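Local coordinates for extracellular protein 11-1 (Passalora fulva, PDB 6ZUS) that acts as a secreted avirulence effector of a plant-pathogenic fungus, probably perceived by plant resistance proteins, and binds zinc ions, at residues Gln36-Asn39 and Leu40-Lys43. Residues are numbered along the deposited sequence; the frame is centred on the assembly and turned at random.
Sequences QQFN and LWKK
F38 and W41 meet as an edge-to-face aromatic pair toward the C-terminal end of helix 31-40: the F38 edge points at the face of the six-membered ring of W41, with centroids 4.9 Å apart and planes at 65°. F38 CD1 leads this approach, 3.6 Å from W41 CE3. The five-membered ring has its own partner, since F38 CA lies over its face in a CH-pi contact, 3.8 Å from the W41 five-membered ring centroid, so backbone and ring of one residue together span the indole. F38 CG lies anti to the backbone N (chi1 168°), which carries the ring past W41 with one face toward K43.

K43 crosses that face. K43 CE comes 3.7 Å from F38 CZ, and K43 NZ stands 4.7 Å from the F38 ring centroid, a cation-pi geometry only 14° off the normal. The chain, bent at chi2 and chi4, turns the ammonium back to the backbone, where K43 NZ donates to F38 O and also to W41 O, each at 3.0 Å.

Backbone bonds run alongside. L40 N donates to Q37 O at 2.9 Å, and W41 N donates to F38 O from the carbonyl face opposite K43 NZ; both span three residues, whereas the four-residue bond L40 N to Q36 O is weak. One water joins N39 O to W41 O.

F38 and W41 are buried against V78 and A80 of strand 71-86, with L11 of strand 6-20 also touching W41; F53 of the following loop packs on F38 and K43, and Q37 reaches W13 of strand 6-20, so this end of helix 31-40 packs against the four-stranded antiparallel sheet.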
# COMPACT_ATOMS: atom_id res chain seq x y z
N GLN A 36 11.58 -3.63 -5.01
CA GLN A 36 11.29 -5.04 -5.34
C GLN A 36 9.98 -5.44 -4.66
O GLN A 36 9.26 -6.27 -5.22
CB GLN A 36 12.33 -6.06 -4.87
CG GLN A 36 13.69 -5.97 -5.53
CD GLN A 36 14.65 -6.99 -4.96
OE1 GLN A 36 15.17 -6.84 -3.84
NE2 GLN A 36 14.90 -8.05 -5.73
N GLN A 37 9.71 -4.93 -3.47
CA GLN A 37 8.39 -5.21 -2.82
C GLN A 37 7.29 -4.64 -3.72
O GLN A 37 6.30 -5.35 -3.98
CB GLN A 37 8.36 -4.67 -1.39
CG GLN A 37 9.17 -5.58 -0.46
CD GLN A 37 8.60 -6.96 -0.21
OE1 GLN A 37 7.45 -7.28 -0.49
NE2 GLN A 37 9.37 -7.79 0.48
N PHE A 38 7.44 -3.40 -4.20
CA PHE A 38 6.45 -2.80 -5.12
C PHE A 38 6.25 -3.72 -6.34
O PHE A 38 5.11 -3.96 -6.78
CB PHE A 38 6.84 -1.39 -5.53
CG PHE A 38 6.02 -0.87 -6.67
CD1 PHE A 38 4.74 -0.39 -6.45
CD2 PHE A 38 6.51 -0.92 -7.97
CE1 PHE A 38 3.98 0.07 -7.50
CE2 PHE A 38 5.75 -0.45 -9.02
CZ PHE A 38 4.48 0.01 -8.79
N ASN A 39 7.32 -4.24 -6.91
CA ASN A 39 7.25 -5.14 -8.10
C ASN A 39 6.41 -6.39 -7.80
O ASN A 39 5.85 -6.93 -8.73
CB ASN A 39 8.65 -5.49 -8.61
CG ASN A 39 9.34 -4.29 -9.24
OD1 ASN A 39 8.70 -3.27 -9.57
ND2 ASN A 39 10.64 -4.40 -9.40
N LEU A 40 6.28 -6.83 -6.52
CA LEU A 40 5.46 -8.02 -6.18
C LEU A 40 3.97 -7.70 -6.04
O LEU A 40 3.16 -8.64 -5.96
CB LEU A 40 5.97 -8.58 -4.86
CG LEU A 40 7.36 -9.21 -4.94
CD1 LEU A 40 7.86 -9.57 -3.54
CD2 LEU A 40 7.32 -10.44 -5.86
N TRP A 41 3.59 -6.43 -5.93
CA TRP A 41 2.15 -6.07 -5.87
C TRP A 41 1.44 -6.67 -7.09
O TRP A 41 2.02 -6.65 -8.20
CB TRP A 41 1.89 -4.56 -5.81
CG TRP A 41 2.46 -3.84 -4.64
CD1 TRP A 41 3.25 -4.32 -3.64
CD2 TRP A 41 2.29 -2.43 -4.40
NE1 TRP A 41 3.55 -3.31 -2.77
CE2 TRP A 41 2.99 -2.13 -3.22
CE3 TRP A 41 1.60 -1.41 -5.08
CZ2 TRP A 41 3.03 -0.82 -2.72
CZ3 TRP A 41 1.61 -0.13 -4.55
CH2 TRP A 41 2.31 0.16 -3.38
N LYS A 42 0.24 -7.18 -6.87
CA LYS A 42 -0.61 -7.75 -7.95
C LYS A 42 -1.12 -6.60 -8.82
O LYS A 42 -1.85 -5.72 -8.31
CB LYS A 42 -1.87 -8.45 -7.45
CG LYS A 42 -1.71 -9.78 -6.75
CD LYS A 42 -3.10 -10.33 -6.37
CE LYS A 42 -3.05 -11.59 -5.50
NZ LYS A 42 -4.39 -11.99 -5.00
N LYS A 43 -0.80 -6.61 -10.11
CA LYS A 43 -1.19 -5.46 -11.01
C LYS A 43 -2.35 -5.85 -11.94
O LYS A 43 -2.85 -4.96 -12.68
CB LYS A 43 0.09 -4.88 -11.65
CG LYS A 43 1.16 -4.59 -10.59
CD LYS A 43 2.08 -3.47 -10.81
CE LYS A 43 2.99 -3.28 -9.62
NZ LYS A 43 3.75 -4.52 -9.35
O HOH W 1 3.21 -8.49 -9.70